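Local coordinates for protein backbone pilus subunit (PDB 3RPK) that probably builds the shaft of the pneumococcal pilus as its major subunit, built of Ig-like domains stabilised by internal isopeptide bonds, at residues V233-L238 against T272-Y277; I286-E291 against T571-S576; K310-N315 against T394-I399; F426-D431 against G536-T541; E440-N445 against Y549-K554. All coordinates share one frame; numbering follows the deposited sequence.

Contact 1. Residues V233-L238 against T272-Y277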
# COMPACT_ATOMS: atom_id res chain seq x y z
N VAL A 233 16.01 -2.13 13.38
CA VAL A 233 17.04 -2.19 12.35
C VAL A 233 17.89 -3.42 12.67
O VAL A 233 18.53 -3.47 13.74
CB VAL A 233 17.86 -0.87 12.25
CG1 VAL A 233 19.03 -0.99 11.28
CG2 VAL A 233 16.96 0.29 11.86
N ASP A 234 17.84 -4.43 11.77
CA ASP A 234 18.50 -5.73 11.89
C ASP A 234 18.14 -6.37 13.23
O ASP A 234 19.00 -6.67 14.07
CB ASP A 234 20.01 -5.66 11.57
CG ASP A 234 20.39 -5.77 10.09
OD1 ASP A 234 19.54 -6.24 9.28
OD2 ASP A 234 21.56 -5.48 9.75
N ASP A 235 16.83 -6.50 13.44
CA ASP A 235 16.18 -7.04 14.64
C ASP A 235 16.64 -6.46 15.97
O ASP A 235 16.64 -7.13 16.99
CB ASP A 235 16.04 -8.57 14.58
CG ASP A 235 15.06 -9.05 13.51
OD1 ASP A 235 13.87 -8.58 13.51
OD2 ASP A 235 15.45 -9.91 12.68
N VAL A 236 17.00 -5.18 15.95
CA VAL A 236 17.41 -4.40 17.12
C VAL A 236 16.51 -3.16 17.13
O VAL A 236 16.59 -2.34 16.22
CB VAL A 236 18.91 -4.01 17.09
CG1 VAL A 236 19.28 -3.12 18.27
CG2 VAL A 236 19.81 -5.25 17.05
N ALA A 237 15.65 -3.03 18.15
CA ALA A 237 14.71 -1.92 18.27
C ALA A 237 15.39 -0.57 18.20
O ALA A 237 16.51 -0.41 18.68
CB ALA A 237 13.90 -2.03 19.54
N LEU A 238 14.73 0.39 17.54
CA LEU A 238 15.21 1.75 17.39
C LEU A 238 14.80 2.57 18.59
O LEU A 238 13.67 2.42 19.10
CB LEU A 238 14.62 2.41 16.13
CG LEU A 238 15.32 2.16 14.82
CD1 LEU A 238 14.71 2.98 13.75
CD2 LEU A 238 16.80 2.52 14.90
N THR A 272 18.20 -4.20 7.36
CA THR A 272 16.80 -4.63 7.35
C THR A 272 16.04 -3.86 8.41
O THR A 272 16.27 -4.07 9.60
CB THR A 272 16.69 -6.16 7.40
OG1 THR A 272 17.45 -6.72 6.31
CG2 THR A 272 15.25 -6.65 7.31
N VAL A 273 15.17 -2.94 7.96
CA VAL A 273 14.29 -2.09 8.79
C VAL A 273 12.88 -2.72 8.83
O VAL A 273 12.25 -2.92 7.78
CB VAL A 273 14.27 -0.62 8.28
CG1 VAL A 273 13.27 0.23 9.04
CG2 VAL A 273 15.66 -0.00 8.34
N LYS A 274 12.41 -3.05 10.03
CA LYS A 274 11.10 -3.65 10.23
C LYS A 274 10.15 -2.64 10.90
O LYS A 274 10.50 -2.07 11.94
CB LYS A 274 11.21 -4.93 11.08
CG LYS A 274 9.93 -5.79 11.13
CD LYS A 274 10.10 -6.99 12.07
CE LYS A 274 8.91 -7.93 12.02
NZ LYS A 274 9.08 -9.08 12.95
N ILE A 275 8.98 -2.40 10.28
CA ILE A 275 7.99 -1.48 10.85
C ILE A 275 6.68 -2.23 11.12
O ILE A 275 5.98 -2.63 10.17
CB ILE A 275 7.80 -0.13 10.09
CG1 ILE A 275 9.14 0.61 9.94
CG2 ILE A 275 6.77 0.74 10.84
CD1 ILE A 275 9.13 1.92 9.21
N THR A 276 6.38 -2.43 12.42
CA THR A 276 5.16 -3.11 12.88
C THR A 276 4.20 -2.12 13.57
O THR A 276 4.63 -1.21 14.28
CB THR A 276 5.46 -4.36 13.71
OG1 THR A 276 6.32 -3.99 14.80
CG2 THR A 276 6.07 -5.53 12.87
N TYR A 277 2.92 -2.29 13.31
CA TYR A 277 1.84 -1.47 13.83
C TYR A 277 0.52 -2.20 13.56
O TYR A 277 0.54 -3.29 12.98
CB TYR A 277 1.87 -0.06 13.18
CG TYR A 277 1.60 -0.08 11.70
CD1 TYR A 277 2.61 -0.35 10.78
CD2 TYR A 277 0.32 0.16 11.21
CE1 TYR A 277 2.35 -0.43 9.42
CE2 TYR A 277 0.05 0.11 9.84
CZ TYR A 277 1.07 -0.18 8.96
OH TYR A 277 0.80 -0.20 7.62
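V233 and V273 form an antiparallel, non-hydrogen-bonded pair with CA atoms 4.5 Å apart, and one residue further on the chains are joined by an almost linear bond, D234 N to T272 O, of 2.7 Å (176° at the hydrogen). The same carbonyl oxygen of T272 also receives the CA-H of V233. The two valine side chains stand side by side on the same face of the sheet. In each of them CG1 is turned anti to the backbone N (chi1 174° in both), which places CG2 toward the neighbour, and V233 CG2 meets V273 CG2 at 3.8 Å.

This is where a strand ends in a tight hairpin at the margin of the Ig-like domain's sheet. V233 and V236 bond to each other through both N and O, and the two residues between them, D234 and D235, both have positive phi and psi, making a turn of the I'/III' class, a common way to close a two-residue beta hairpin. Strand 236-237 becomes the outermost of the five, strand 222-233 lies next to it, and strand 271-281 follows.

D234 lays its carboxylate across the T272 side chain at about a right angle. Its OD1 accepts a weak bond from T272 N at 3.1 Å and lies 3.4 Å from T272 CB, while T272 OG1 turns to K202. Further along, D235 OD1 approaches the aliphatic stem of K274, 4.3 Å from CD.

Contact 2. Residues I286-E291 against T571-S576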
# COMPACT_ATOMS: atom_id res chain seq x y z
N ILE A 286 -17.47 -1.20 4.48
CA ILE A 286 -18.64 -1.62 3.73
C ILE A 286 -18.56 -3.11 3.45
O ILE A 286 -17.47 -3.65 3.19
CB ILE A 286 -18.92 -0.73 2.47
CG1 ILE A 286 -19.34 0.72 2.88
CG2 ILE A 286 -19.92 -1.36 1.45
CD1 ILE A 286 -20.56 0.87 3.81
N VAL A 287 -19.72 -3.77 3.57
CA VAL A 287 -19.86 -5.20 3.33
C VAL A 287 -19.41 -5.59 1.91
O VAL A 287 -19.77 -4.92 0.94
CB VAL A 287 -21.27 -5.71 3.72
CG1 VAL A 287 -21.83 -6.67 2.70
CG2 VAL A 287 -21.20 -6.39 5.07
N GLU A 288 -18.55 -6.63 1.83
CA GLU A 288 -17.98 -7.18 0.60
C GLU A 288 -17.12 -6.18 -0.24
O GLU A 288 -16.67 -6.52 -1.35
CB GLU A 288 -19.01 -8.02 -0.20
CG GLU A 288 -19.45 -9.25 0.57
CD GLU A 288 -20.77 -9.92 0.22
OE1 GLU A 288 -21.22 -9.80 -0.94
OE2 GLU A 288 -21.32 -10.63 1.10
N VAL A 289 -16.87 -4.97 0.34
CA VAL A 289 -15.98 -3.94 -0.19
C VAL A 289 -14.69 -4.04 0.66
O VAL A 289 -14.75 -3.91 1.88
CB VAL A 289 -16.62 -2.53 -0.14
CG1 VAL A 289 -15.56 -1.43 -0.28
CG2 VAL A 289 -17.69 -2.39 -1.22
N PRO A 290 -13.52 -4.34 0.05
CA PRO A 290 -12.32 -4.50 0.86
C PRO A 290 -11.73 -3.19 1.39
O PRO A 290 -11.94 -2.16 0.79
CB PRO A 290 -11.37 -5.25 -0.08
CG PRO A 290 -11.79 -4.86 -1.42
CD PRO A 290 -13.25 -4.61 -1.37
N GLU A 291 -11.00 -3.24 2.52
CA GLU A 291 -10.31 -2.10 3.10
C GLU A 291 -8.82 -2.36 3.01
O GLU A 291 -8.36 -3.45 3.37
CB GLU A 291 -10.74 -1.82 4.56
CG GLU A 291 -12.15 -1.29 4.74
CD GLU A 291 -12.57 -0.11 3.88
OE1 GLU A 291 -12.42 1.04 4.34
OE2 GLU A 291 -13.10 -0.34 2.77
N THR A 571 -21.36 -15.88 3.89
CA THR A 571 -20.30 -16.28 2.95
C THR A 571 -19.66 -15.03 2.34
O THR A 571 -20.09 -13.90 2.62
CB THR A 571 -20.82 -17.26 1.86
OG1 THR A 571 -21.74 -16.61 0.98
CG2 THR A 571 -21.44 -18.55 2.43
N ALA A 572 -18.65 -15.22 1.47
CA ALA A 572 -18.00 -14.10 0.80
C ALA A 572 -18.95 -13.34 -0.14
O ALA A 572 -18.64 -12.21 -0.53
CB ALA A 572 -16.79 -14.58 0.02
N THR A 573 -20.12 -13.94 -0.47
CA THR A 573 -21.10 -13.33 -1.37
C THR A 573 -22.56 -13.49 -0.93
O THR A 573 -23.47 -13.25 -1.73
CB THR A 573 -20.91 -13.84 -2.80
OG1 THR A 573 -20.60 -15.23 -2.80
CG2 THR A 573 -19.89 -13.04 -3.58
N SER A 574 -22.81 -13.86 0.34
CA SER A 574 -24.16 -14.07 0.87
C SER A 574 -25.03 -12.81 0.85
O SER A 574 -26.25 -12.91 0.75
CB SER A 574 -24.11 -14.69 2.26
OG SER A 574 -23.29 -13.97 3.16
N TYR A 575 -24.40 -11.64 0.91
CA TYR A 575 -25.10 -10.37 0.90
C TYR A 575 -25.54 -9.97 -0.51
O TYR A 575 -26.60 -9.37 -0.66
CB TYR A 575 -24.16 -9.31 1.50
CG TYR A 575 -24.78 -7.96 1.80
CD1 TYR A 575 -25.29 -7.68 3.08
CD2 TYR A 575 -24.76 -6.93 0.87
CE1 TYR A 575 -25.79 -6.42 3.39
CE2 TYR A 575 -25.26 -5.67 1.17
CZ TYR A 575 -25.79 -5.43 2.43
OH TYR A 575 -26.28 -4.18 2.72
N SER A 576 -24.69 -10.27 -1.52
CA SER A 576 -24.86 -9.88 -2.92
C SER A 576 -25.30 -10.94 -3.94
O SER A 576 -25.74 -10.57 -5.02
CB SER A 576 -23.59 -9.20 -3.42
OG SER A 576 -22.45 -10.04 -3.27
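S576 OG donates a 2.6 Å hydrogen bond to E288 OE1, reaching that oxygen nearly along its C-O axis, and so one half of the glutamate carboxylate is fixed. The other half is held by the backbone: Y575 N donates to E288 OE2 at 3.2 Å, and OE2 accepts through its syn lone pair, on the side of OE1. Two donors from consecutive residues thus grip one carboxylate and limit its rotation about the last bond of an extended chain. The first torsion of S576 (chi1 57°) sets OG between its own backbone N and carbonyl carbon, directed at the carboxylate.

The apolar half of the contact is a CH-pi interaction. V287 CG1 sits over a face of the Y575 ring, 3.5 Å from the centroid and 19° off the normal. The E288 carboxylate plane stands steeply, at 82°, to that same ring.

Both V287 and E288 are offered by a type II beta turn, I286 to V289, closed by V289 N to I286 O. On the other side the loop is braced within itself, T571 N bonding to S574 OG at 2.8 Å, and S574 OG is also bonded to G423 O.

The contact joins the loop between strands 271-281 and 291-300 to the loop after strand 566-570 in the C-terminal domain. Strand 418-430 runs past both: T421 bonds to the backbone of E288, and K425 makes a cation-pi contact with Y575, whose OH bonds to E539 on strand 537-543.

Contact 3. Residues K310-N315 against T394-I399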
# COMPACT_ATOMS: atom_id res chain seq x y z
N LYS A 310 -3.11 10.12 -0.42
CA LYS A 310 -4.13 10.16 0.63
C LYS A 310 -5.47 9.86 -0.04
O LYS A 310 -5.83 10.60 -0.96
CB LYS A 310 -4.16 11.53 1.34
CG LYS A 310 -3.17 11.64 2.49
CD LYS A 310 -1.87 12.24 2.06
CE LYS A 310 -0.85 12.01 3.12
NZ LYS A 310 0.53 12.13 2.57
N PRO A 311 -6.22 8.77 0.34
CA PRO A 311 -7.50 8.50 -0.33
C PRO A 311 -8.55 9.57 -0.05
O PRO A 311 -8.47 10.30 0.94
CB PRO A 311 -7.91 7.13 0.22
CG PRO A 311 -6.70 6.58 0.94
CD PRO A 311 -5.95 7.78 1.40
N ASN A 312 -9.53 9.66 -0.94
CA ASN A 312 -10.61 10.64 -0.81
C ASN A 312 -11.85 10.14 -1.53
O ASN A 312 -11.72 9.41 -2.51
CB ASN A 312 -10.15 11.98 -1.40
CG ASN A 312 -11.00 13.17 -1.03
OD1 ASN A 312 -11.82 13.14 -0.12
ND2 ASN A 312 -10.74 14.27 -1.70
N LYS A 313 -13.03 10.52 -1.04
CA LYS A 313 -14.29 10.14 -1.69
C LYS A 313 -14.62 11.23 -2.72
O LYS A 313 -14.36 12.41 -2.44
CB LYS A 313 -15.43 10.01 -0.66
CG LYS A 313 -15.31 8.82 0.27
CD LYS A 313 -16.62 8.52 0.96
CE LYS A 313 -16.51 7.26 1.80
NZ LYS A 313 -17.85 6.69 2.15
N PRO A 314 -15.22 10.90 -3.89
CA PRO A 314 -15.58 11.96 -4.85
C PRO A 314 -16.65 12.88 -4.27
O PRO A 314 -17.19 12.56 -3.22
CB PRO A 314 -16.10 11.21 -6.08
CG PRO A 314 -16.37 9.85 -5.65
CD PRO A 314 -15.60 9.56 -4.40
N ASN A 315 -16.94 14.01 -4.93
CA ASN A 315 -17.99 14.88 -4.41
C ASN A 315 -19.39 14.26 -4.65
O ASN A 315 -19.54 13.20 -5.27
CB ASN A 315 -17.88 16.34 -4.93
CG ASN A 315 -18.15 16.54 -6.41
OD1 ASN A 315 -18.69 15.67 -7.12
ND2 ASN A 315 -17.77 17.71 -6.91
N THR A 394 -8.93 17.83 2.90
CA THR A 394 -9.74 18.80 3.66
C THR A 394 -11.25 18.73 3.30
O THR A 394 -12.10 19.15 4.10
CB THR A 394 -9.16 20.23 3.52
OG1 THR A 394 -9.11 20.60 2.14
CG2 THR A 394 -7.79 20.37 4.16
N THR A 395 -11.57 18.20 2.11
CA THR A 395 -12.93 18.07 1.59
C THR A 395 -13.06 16.93 0.55
O THR A 395 -12.09 16.62 -0.16
CB THR A 395 -13.42 19.42 1.00
OG1 THR A 395 -14.76 19.27 0.54
CG2 THR A 395 -12.52 19.94 -0.13
N ALA A 396 -14.26 16.33 0.44
CA ALA A 396 -14.51 15.29 -0.56
C ALA A 396 -14.53 15.92 -1.95
O ALA A 396 -14.99 17.07 -2.11
CB ALA A 396 -15.84 14.60 -0.28
N GLY A 397 -14.04 15.17 -2.93
CA GLY A 397 -14.04 15.60 -4.31
C GLY A 397 -12.86 16.44 -4.72
O GLY A 397 -12.80 16.89 -5.87
N GLU A 398 -11.89 16.65 -3.80
CA GLU A 398 -10.71 17.48 -4.07
C GLU A 398 -9.40 16.91 -3.51
O GLU A 398 -9.28 16.74 -2.29
CB GLU A 398 -10.93 18.94 -3.61
CG GLU A 398 -11.57 19.85 -4.66
CD GLU A 398 -10.65 20.52 -5.67
OE1 GLU A 398 -9.69 19.87 -6.15
OE2 GLU A 398 -10.92 21.69 -6.03
N ILE A 399 -8.41 16.63 -4.41
CA ILE A 399 -7.06 16.11 -4.11
C ILE A 399 -5.95 17.09 -4.60
O ILE A 399 -5.98 17.57 -5.74
CB ILE A 399 -6.88 14.66 -4.67
CG1 ILE A 399 -7.60 13.63 -3.77
CG2 ILE A 399 -5.41 14.30 -4.81
CD1 ILE A 399 -7.79 12.25 -4.36
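The amide of N312 projects into the bend of the loop 394-399, and its orientation organises the contact. With CG turned anti to the backbone N (chi1 -165°), the side chain extends straight toward that loop. Its ND2 donates to T395 O at 3.1 Å, and the acceptor lies close to the amide plane. OD1 of the same group comes alongside A396 CA, while N312 CB rests against I399 CD1 at 3.8 Å, so the side chain is polar at its amide and apolar at CB.

A second bond anchors the turn itself: G397 N to K313 O, 2.8 Å, with the donor in the carbonyl plane. The T395 to E398 stretch is a type II beta turn, and G397 occupies its third position with phi at 87°, a value glycine adopts easily. Beyond it, N315 CB lies 4.0 Å from G397 CA and A396 CB packs against K313 O at 3.4 Å. N315 OD1 itself is bonded to D319 N.

The two segments meet where the link from the preceding domain enters the next one. I399, the second residue of strand 398-405, lies against L320 and L322 of strand 320-328, P314 touches Y376 of strand 376-381, and K313 makes a salt bridge to E220, back in the preceding domain.

Contact 4. Residues F426-D431 against G536-T541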
# COMPACT_ATOMS: atom_id res chain seq x y z
N PHE A 426 -32.30 -10.39 4.85
CA PHE A 426 -33.46 -11.22 5.15
C PHE A 426 -34.73 -10.49 4.84
O PHE A 426 -34.79 -9.26 4.91
CB PHE A 426 -33.50 -11.62 6.63
CG PHE A 426 -32.33 -12.37 7.20
CD1 PHE A 426 -32.26 -13.76 7.09
CD2 PHE A 426 -31.35 -11.71 7.93
CE1 PHE A 426 -31.19 -14.47 7.65
CE2 PHE A 426 -30.28 -12.42 8.51
CZ PHE A 426 -30.20 -13.79 8.36
N VAL A 427 -35.77 -11.25 4.53
CA VAL A 427 -37.11 -10.71 4.28
C VAL A 427 -38.12 -11.49 5.14
O VAL A 427 -38.16 -12.73 5.10
CB VAL A 427 -37.50 -10.62 2.79
CG1 VAL A 427 -38.85 -9.94 2.64
CG2 VAL A 427 -36.43 -9.88 1.97
N LYS A 428 -38.89 -10.76 5.97
CA LYS A 428 -39.92 -11.30 6.85
C LYS A 428 -41.25 -11.51 6.11
O LYS A 428 -41.86 -10.54 5.63
CB LYS A 428 -40.10 -10.42 8.09
CG LYS A 428 -39.94 -11.21 9.36
CD LYS A 428 -41.21 -11.86 9.72
CE LYS A 428 -41.00 -13.11 10.51
NZ LYS A 428 -42.27 -13.86 10.45
N VAL A 429 -41.66 -12.79 5.98
CA VAL A 429 -42.87 -13.15 5.26
C VAL A 429 -43.71 -14.10 6.07
O VAL A 429 -43.26 -14.63 7.09
CB VAL A 429 -42.62 -13.68 3.82
CG1 VAL A 429 -41.97 -12.62 2.92
CG2 VAL A 429 -41.83 -14.99 3.79
N ASN A 430 -44.94 -14.30 5.60
CA ASN A 430 -45.92 -15.24 6.12
C ASN A 430 -45.99 -16.42 5.12
O ASN A 430 -45.22 -16.44 4.15
CB ASN A 430 -47.28 -14.56 6.33
CG ASN A 430 -48.01 -14.10 5.08
OD1 ASN A 430 -47.72 -14.51 3.95
ND2 ASN A 430 -49.02 -13.29 5.28
N ASP A 431 -46.89 -17.40 5.33
CA ASP A 431 -47.02 -18.57 4.46
C ASP A 431 -47.54 -18.25 3.07
O ASP A 431 -47.12 -18.90 2.12
CB ASP A 431 -47.81 -19.71 5.14
CG ASP A 431 -47.12 -20.34 6.35
OD1 ASP A 431 -47.13 -21.59 6.44
OD2 ASP A 431 -46.60 -19.58 7.21
N GLY A 536 -40.63 -6.01 5.16
CA GLY A 536 -40.10 -7.15 5.88
C GLY A 536 -38.59 -7.26 5.89
O GLY A 536 -38.04 -8.24 6.39
N ARG A 537 -37.91 -6.22 5.37
CA ARG A 537 -36.45 -6.14 5.22
C ARG A 537 -35.71 -6.07 6.53
O ARG A 537 -36.09 -5.30 7.40
CB ARG A 537 -36.05 -4.91 4.38
CG ARG A 537 -36.46 -4.97 2.92
CD ARG A 537 -36.00 -3.71 2.20
NE ARG A 537 -37.08 -2.73 2.13
CZ ARG A 537 -36.96 -1.51 1.63
NH1 ARG A 537 -38.01 -0.69 1.61
NH2 ARG A 537 -35.79 -1.08 1.18
N PHE A 538 -34.62 -6.81 6.65
CA PHE A 538 -33.70 -6.73 7.77
C PHE A 538 -32.33 -7.31 7.44
O PHE A 538 -32.25 -8.38 6.85
CB PHE A 538 -34.29 -7.18 9.12
CG PHE A 538 -34.57 -8.65 9.29
CD1 PHE A 538 -35.78 -9.19 8.88
CD2 PHE A 538 -33.67 -9.47 9.93
CE1 PHE A 538 -36.05 -10.54 9.07
CE2 PHE A 538 -33.93 -10.82 10.11
CZ PHE A 538 -35.12 -11.35 9.67
N GLU A 539 -31.27 -6.58 7.75
CA GLU A 539 -29.92 -7.07 7.42
C GLU A 539 -28.92 -7.03 8.58
O GLU A 539 -29.12 -6.31 9.55
CB GLU A 539 -29.38 -6.33 6.19
CG GLU A 539 -29.24 -4.83 6.37
CD GLU A 539 -28.71 -4.11 5.14
OE1 GLU A 539 -29.38 -4.13 4.09
OE2 GLU A 539 -27.61 -3.52 5.25
N ILE A 540 -27.83 -7.81 8.45
CA ILE A 540 -26.71 -7.84 9.39
C ILE A 540 -25.42 -7.71 8.62
O ILE A 540 -25.25 -8.39 7.61
CB ILE A 540 -26.73 -9.01 10.43
CG1 ILE A 540 -25.59 -8.87 11.48
CG2 ILE A 540 -26.74 -10.40 9.78
CD1 ILE A 540 -25.81 -7.81 12.52
N THR A 541 -24.52 -6.82 9.08
CA THR A 541 -23.23 -6.52 8.43
C THR A 541 -22.07 -6.51 9.44
O THR A 541 -22.27 -6.19 10.60
CB THR A 541 -23.35 -5.16 7.66
OG1 THR A 541 -23.83 -4.15 8.53
CG2 THR A 541 -24.31 -5.23 6.46
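The rings of F426 and F538 lie nearly parallel, at 20°, but are slid apart, with centroids 5.0 Å from each other and little overlap. One face of the F538 ring is covered by F426 CB, which makes a CH-pi contact 3.6 Å from the ring centroid and 15° off the normal. I540 CG2 stands at the edge of the F426 ring, 4.3 Å from CE2. K428 CG reaches the F538 ring obliquely, 4.0 Å from CE1. A chi1 of 70° tucks the F538 ring back over its own backbone, and its end comes nearer strand 426-430.

Beneath the rings the backbones form an antiparallel pair. F426 and F538 exchange two hydrogen bonds, F426 N to F538 O at 2.8 Å and F538 N to F426 O at 3.0 Å. K428 N then donates to G536 O at 2.7 Å, from above the carbonyl plane, where the strand starts after a glycine of positive phi.

K428 NZ is covalently joined to N598 CG, the isopeptide bond of this domain. Strand 418-430, running antiparallel to strand 537-543 and parallel to strand 594-598, is thereby tied to the latter by more than backbone bonds, while F426 meets F568 edge-to-face across the Ig-like core.

Contact 5. Residues E440-N445 against Y549-K554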
# COMPACT_ATOMS: atom_id res chain seq x y z
N GLU A 440 -38.79 -8.66 15.53
CA GLU A 440 -37.47 -8.36 16.12
C GLU A 440 -36.67 -9.62 16.33
O GLU A 440 -37.25 -10.67 16.66
CB GLU A 440 -37.60 -7.54 17.42
CG GLU A 440 -38.00 -6.09 17.18
CD GLU A 440 -38.77 -5.40 18.30
OE1 GLU A 440 -38.34 -5.50 19.47
OE2 GLU A 440 -39.77 -4.72 17.98
N PHE A 441 -35.35 -9.55 16.09
CA PHE A 441 -34.47 -10.71 16.11
C PHE A 441 -33.11 -10.49 16.76
O PHE A 441 -32.56 -9.40 16.72
CB PHE A 441 -34.23 -11.19 14.66
CG PHE A 441 -35.43 -11.73 13.93
CD1 PHE A 441 -35.75 -13.08 14.00
CD2 PHE A 441 -36.20 -10.91 13.11
CE1 PHE A 441 -36.83 -13.60 13.27
CE2 PHE A 441 -37.30 -11.42 12.40
CZ PHE A 441 -37.61 -12.77 12.49
N VAL A 442 -32.55 -11.61 17.26
CA VAL A 442 -31.21 -11.75 17.84
C VAL A 442 -30.44 -12.80 17.05
O VAL A 442 -31.05 -13.53 16.28
CB VAL A 442 -31.19 -11.96 19.39
CG1 VAL A 442 -31.73 -10.73 20.12
CG2 VAL A 442 -31.93 -13.23 19.81
N ILE A 443 -29.10 -12.81 17.15
CA ILE A 443 -28.22 -13.74 16.43
C ILE A 443 -27.41 -14.53 17.46
O ILE A 443 -26.71 -13.96 18.29
CB ILE A 443 -27.30 -13.01 15.39
CG1 ILE A 443 -28.15 -12.20 14.39
CG2 ILE A 443 -26.38 -13.98 14.67
CD1 ILE A 443 -27.42 -11.37 13.45
N ALA A 444 -27.57 -15.83 17.42
CA ALA A 444 -26.87 -16.72 18.34
C ALA A 444 -25.82 -17.49 17.57
O ALA A 444 -26.00 -17.82 16.38
CB ALA A 444 -27.84 -17.68 19.00
N ASN A 445 -24.73 -17.80 18.26
CA ASN A 445 -23.66 -18.58 17.66
C ASN A 445 -23.95 -20.10 17.68
O ASN A 445 -23.24 -20.84 17.03
CB ASN A 445 -22.30 -18.22 18.26
CG ASN A 445 -22.14 -18.42 19.76
OD1 ASN A 445 -22.97 -19.03 20.43
ND2 ASN A 445 -21.03 -17.95 20.29
N TYR A 549 -27.39 -18.38 13.96
CA TYR A 549 -28.76 -18.79 14.29
C TYR A 549 -29.54 -17.57 14.65
O TYR A 549 -29.23 -16.92 15.64
CB TYR A 549 -28.75 -19.81 15.44
CG TYR A 549 -28.17 -21.14 15.01
CD1 TYR A 549 -28.97 -22.14 14.47
CD2 TYR A 549 -26.80 -21.39 15.14
CE1 TYR A 549 -28.44 -23.36 14.09
CE2 TYR A 549 -26.25 -22.60 14.71
CZ TYR A 549 -27.07 -23.58 14.19
OH TYR A 549 -26.53 -24.77 13.80
N LEU A 550 -30.48 -17.21 13.79
CA LEU A 550 -31.35 -16.05 13.94
C LEU A 550 -32.45 -16.46 14.87
O LEU A 550 -33.07 -17.50 14.64
CB LEU A 550 -31.93 -15.74 12.56
CG LEU A 550 -32.59 -14.40 12.34
CD1 LEU A 550 -31.54 -13.26 12.32
CD2 LEU A 550 -33.38 -14.43 11.04
N GLU A 551 -32.69 -15.69 15.93
CA GLU A 551 -33.74 -15.98 16.90
C GLU A 551 -34.73 -14.84 16.93
O GLU A 551 -34.33 -13.69 16.93
CB GLU A 551 -33.14 -16.19 18.29
CG GLU A 551 -34.10 -16.84 19.27
CD GLU A 551 -33.81 -16.63 20.74
OE1 GLU A 551 -32.70 -17.00 21.20
OE2 GLU A 551 -34.72 -16.15 21.45
N GLU A 552 -36.04 -15.16 16.96
CA GLU A 552 -37.09 -14.15 17.02
C GLU A 552 -37.42 -13.81 18.48
O GLU A 552 -37.73 -14.72 19.27
CB GLU A 552 -38.32 -14.60 16.24
CG GLU A 552 -39.27 -13.46 15.94
CD GLU A 552 -40.54 -13.83 15.19
OE1 GLU A 552 -41.24 -14.77 15.63
OE2 GLU A 552 -40.86 -13.13 14.20
N THR A 553 -37.33 -12.51 18.84
CA THR A 553 -37.61 -11.99 20.19
C THR A 553 -38.99 -11.39 20.30
O THR A 553 -39.57 -11.42 21.38
CB THR A 553 -36.54 -11.01 20.67
OG1 THR A 553 -36.59 -9.78 19.93
CG2 THR A 553 -35.16 -11.60 20.65
N LYS A 554 -39.51 -10.80 19.20
CA LYS A 554 -40.84 -10.21 19.13
C LYS A 554 -41.42 -10.63 17.80
O LYS A 554 -40.75 -10.51 16.78
CB LYS A 554 -40.77 -8.67 19.26
CG LYS A 554 -42.09 -8.00 19.69
CD LYS A 554 -42.53 -8.32 21.15
CE LYS A 554 -42.09 -7.30 22.18
NZ LYS A 554 -42.74 -7.49 23.52
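A classic beta bulge interrupts this antiparallel pair of an Ig-like domain: T553 and K554 both face E440, and the register shifts by one residue. E440 O is the focus, taking T553 N at 2.9 Å, from above the carbonyl plane, and more weakly K554 N. E440 N returns a bond to K554 O at 3.0 Å, and the CB atoms of E440 and K554 lie alongside each other. Past the bulge the pairing is regular. V442 and E551 exchange bonds, E551 N to V442 O measuring 2.7 Å, and A444 and Y549 do the same.

The two faces differ in character. On the one bearing F441, the ring is held from both sides: E552 CG lies over one face, 4.1 Å from the centroid, and L550 CD2 over the opposite one, with E551 O at the edge. The E552 carboxylate is only 28° from the plane of the ring. F441 gets there by turning CG anti to its carbonyl carbon (chi1 -65°). I443 CG1 adds to this side, 4.1 Å from L550 CD1.

On the reverse face V442 CG2 rests on E551 CB at 3.5 Å, and the T553 side chain crosses that of V442 at about a right angle, CG2 3.6 Å from V442 CG1. The polar ends here have partners beyond the pair: E440 OE1 makes a salt bridge to K472, E551 OE1 bonds to Y452, and Y549 OH to K567.

Strand 440-444 lies between strands 530-531 and 546-552, and strand 566-570 completes the sheet. The F441 side turns toward strand 418-430.

How the contacts relate
Contact 1 closes before the others open; contact 2 spans the part of the chain holding contacts 3, 4 and 5, and contacts 4 and 5 interleave. These last two have centres 12 Å apart and belong to facing sheets: F538 CZ meets F441 CE2 at 3.5 Å, and I540 packs on I443. E552 of contact 5 comes beside K428, so both contacts flank the isopeptide bond to N598. Contact 2 is 18 Å from contact 4, between centres; the Y575 OH to E539 OE2 bond of 2.9 Å joins them, and V287 also packs on T541. Contacts 1 and 3 touch none of the others; their centres lie about 33 Å apart, on opposite sides of the chain's centre.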